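Local coordinates for multicopper oxidase (Pseudomonas thermotolerans, PDB 6VOW), which probably oxidises phenolic substrates in the manner of a laccase, passing their electrons through its copper ions to dioxygen, which is reduced to water, at residues Tyr386-His391 / Phe437-Ile442. Sequence-based numbering, arbitrary orientation.
Sequences YQHPIH and FHCHVI. With CU (copper (II) ion), chain D; CU (copper (II) ion), chain C; C2O (Cu-O-Cu linkage), chain B.
His391 brings its imidazole up to His438, on the facing strand, and His440, just past its end, and all three hold copper. CG of His391 stands anti to the backbone N (chi1 171°), which carries the ring out beside that of His440, both pointing the same way; the edge of His440 meets the face of His391, centroids 5.2 Å apart. The His391 edge in turn leans toward the face of His438 in an offset T-shaped pair. NE2 of His391 binds one copper ion together with His94, while His438 and His440 each bind a copper of the Cu-O-Cu group, as in the trinuclear cluster of multicopper oxidases. ND1 of His391 is hydrogen-bonded to Thr414 OG1, and ND1 of His438 donates a nearly straight bond (168°) to Cys439 O, which lies in the ring plane, though the donor stands above the plane of that carbonyl. Held at ND1 by a hydrogen bond and at NE2 by copper, neither ring is likely to turn readily.

Pro389 packs against the ligand cysteine of the other copper site: its CD rests 3.5 Å from Cys439 SG and 3.6 Å from Val441 CG2. Its carbonyl O accepts a hydrogen bond of 2.6 Å from His440 N. Cys439 SG binds the mononuclear copper at 2.2 Å, with His388 ND1 and His444 as fellow ligands, and also accepts a hydrogen bond from Val441 N. Cys439, with its neighbours His438 and His440, links the two sites covalently, probably the His-Cys-His electron path known from this family.

Ile390 CG2 packs 3.4 Å from Phe437 CE1; an alanine in place of Phe437 would probably open a gap beside this methyl. Paired hydrogen bonds between His391 and His438 join the antiparallel strands, 388-392 and 433-439, which are flanked in their sheet by 414-417 and 450-455, while Phe437 also touches Leu380 of strand 375-382.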
loop_
_atom_site.group_PDB
_atom_site.type_symbol
_atom_site.label_atom_id
_atom_site.label_comp_id
_atom_site.label_asym_id
_atom_site.label_seq_id
_atom_site.Cartn_x
_atom_site.Cartn_y
_atom_site.Cartn_z
ATOM N N TYR A 386 1.466 8.620 -18.385
ATOM C CA TYR A 386 1.260 8.800 -16.966
ATOM C C TYR A 386 1.330 7.461 -16.245
ATOM O O TYR A 386 0.745 6.488 -16.712
ATOM C CB TYR A 386 -0.042 9.532 -16.810
ATOM C CG TYR A 386 0.160 10.957 -17.300
ATOM C CD1 TYR A 386 1.010 11.813 -16.607
ATOM C CD2 TYR A 386 -0.413 11.413 -18.483
ATOM C CE1 TYR A 386 1.271 13.093 -17.059
ATOM C CE2 TYR A 386 -0.166 12.693 -18.940
ATOM C CZ TYR A 386 0.658 13.528 -18.210
ATOM O OH TYR A 386 0.938 14.804 -18.558
ATOM N N GLN A 387 2.133 7.371 -15.189
ATOM C CA GLN A 387 2.248 6.039 -14.528
ATOM C C GLN A 387 1.060 5.759 -13.654
ATOM O O GLN A 387 0.462 6.692 -13.105
ATOM C CB GLN A 387 3.551 5.829 -13.777
ATOM C CG GLN A 387 3.823 6.645 -12.530
ATOM C CD GLN A 387 5.305 6.580 -12.195
ATOM O OE1 GLN A 387 5.917 5.487 -12.101
ATOM N NE2 GLN A 387 5.922 7.761 -12.100
ATOM N N HIS A 388 0.663 4.484 -13.539
ATOM C CA HIS A 388 -0.461 4.176 -12.671
ATOM C C HIS A 388 -0.072 3.004 -11.756
ATOM O O HIS A 388 0.324 1.966 -12.267
ATOM C CB HIS A 388 -1.602 3.748 -13.558
ATOM C CG HIS A 388 -2.080 4.813 -14.484
ATOM N ND1 HIS A 388 -2.492 6.050 -14.042
ATOM C CD2 HIS A 388 -2.206 4.827 -15.830
ATOM C CE1 HIS A 388 -2.846 6.788 -15.081
ATOM N NE2 HIS A 388 -2.702 6.057 -16.180
ATOM N N PRO A 389 -0.166 3.147 -10.423
ATOM C CA PRO A 389 0.025 1.953 -9.525
ATOM C C PRO A 389 -1.279 1.172 -9.463
ATOM O O PRO A 389 -2.273 1.563 -8.784
ATOM C CB PRO A 389 0.371 2.587 -8.178
ATOM C CG PRO A 389 -0.418 3.873 -8.232
ATOM C CD PRO A 389 -0.183 4.369 -9.638
ATOM N N ILE A 390 -1.290 0.112 -10.253
ATOM C CA ILE A 390 -2.507 -0.556 -10.509
ATOM C C ILE A 390 -2.643 -1.632 -9.501
ATOM O O ILE A 390 -1.784 -2.540 -9.419
ATOM C CB ILE A 390 -2.536 -1.196 -11.852
ATOM C CG1 ILE A 390 -2.416 -0.103 -12.977
ATOM C CG2 ILE A 390 -3.822 -2.047 -11.975
ATOM C CD1 ILE A 390 -3.628 0.710 -13.257
ATOM N N HIS A 391 -3.773 -1.602 -8.837
ATOM C CA HIS A 391 -4.004 -2.486 -7.704
ATOM C C HIS A 391 -5.255 -3.371 -7.862
ATOM O O HIS A 391 -6.266 -2.951 -8.410
ATOM C CB HIS A 391 -4.088 -1.556 -6.535
ATOM C CG HIS A 391 -4.528 -2.202 -5.296
ATOM N ND1 HIS A 391 -3.732 -3.080 -4.596
ATOM C CD2 HIS A 391 -5.666 -2.069 -4.580
ATOM C CE1 HIS A 391 -4.376 -3.495 -3.519
ATOM N NE2 HIS A 391 -5.540 -2.891 -3.485
ATOM N N PHE A 437 -10.490 -2.988 -8.852
ATOM C CA PHE A 437 -9.313 -3.028 -9.664
ATOM C C PHE A 437 -9.083 -1.622 -10.144
ATOM O O PHE A 437 -9.873 -1.093 -10.879
ATOM C CB PHE A 437 -9.578 -3.927 -10.805
ATOM C CG PHE A 437 -8.443 -4.098 -11.722
ATOM C CD1 PHE A 437 -7.180 -4.342 -11.263
ATOM C CD2 PHE A 437 -8.679 -4.122 -13.095
ATOM C CE1 PHE A 437 -6.135 -4.548 -12.146
ATOM C CE2 PHE A 437 -7.649 -4.358 -13.992
ATOM C CZ PHE A 437 -6.368 -4.574 -13.506
ATOM N N HIS A 438 -8.058 -1.006 -9.611
ATOM C CA HIS A 438 -7.940 0.406 -9.785
ATOM C C HIS A 438 -6.510 0.968 -9.625
ATOM O O HIS A 438 -5.575 0.350 -9.036
ATOM C CB HIS A 438 -8.963 1.112 -8.888
ATOM C CG HIS A 438 -8.569 1.101 -7.455
ATOM N ND1 HIS A 438 -7.637 1.965 -6.952
ATOM C CD2 HIS A 438 -8.869 0.249 -6.453
ATOM C CE1 HIS A 438 -7.425 1.702 -5.683
ATOM N NE2 HIS A 438 -8.162 0.669 -5.362
ATOM N N CYS A 439 -6.326 2.174 -10.183
ATOM C CA CYS A 439 -5.085 2.865 -10.003
ATOM C C CYS A 439 -5.148 3.350 -8.573
ATOM O O CYS A 439 -6.218 3.806 -8.091
ATOM C CB CYS A 439 -4.924 4.056 -10.936
ATOM S SG CYS A 439 -3.538 5.088 -10.392
ATOM N N HIS A 440 -4.026 3.242 -7.875
ATOM C CA HIS A 440 -3.985 3.655 -6.446
ATOM C C HIS A 440 -3.509 5.129 -6.194
ATOM O O HIS A 440 -3.168 5.547 -5.046
ATOM C CB HIS A 440 -3.226 2.604 -5.648
ATOM C CG HIS A 440 -3.819 2.389 -4.277
ATOM N ND1 HIS A 440 -3.728 3.347 -3.288
ATOM C CD2 HIS A 440 -4.592 1.390 -3.773
ATOM C CE1 HIS A 440 -4.405 2.933 -2.229
ATOM N NE2 HIS A 440 -4.916 1.737 -2.489
ATOM N N VAL A 441 -3.503 5.917 -7.283
ATOM C CA VAL A 441 -3.332 7.369 -7.211
ATOM C C VAL A 441 -4.772 7.704 -7.034
ATOM O O VAL A 441 -5.622 7.385 -7.924
ATOM C CB VAL A 441 -2.740 7.980 -8.496
ATOM C CG1 VAL A 441 -2.880 9.485 -8.490
ATOM C CG2 VAL A 441 -1.236 7.655 -8.601
ATOM N N ILE A 442 -5.069 8.228 -5.844
ATOM C CA ILE A 442 -6.460 8.272 -5.372
ATOM C C ILE A 442 -7.336 9.153 -6.256
ATOM O O ILE A 442 -8.473 8.822 -6.533
ATOM C CB ILE A 442 -6.581 8.717 -3.891
ATOM C CG1 ILE A 442 -5.708 7.856 -2.940
ATOM C CG2 ILE A 442 -8.051 8.726 -3.478
ATOM C CD1 ILE A 442 -6.072 6.357 -2.930
HETATM CU CU CU D . -3.241 6.352 -12.189
HETATM CU CU CU C . -6.752 -2.923 -1.928
HETATM CU CU2 C2O B . -5.209 0.436 -0.920
HETATM CU CU3 C2O B . -8.973 -0.230 -3.476
HETATM O O1 C2O B . -7.001 0.085 -2.330
#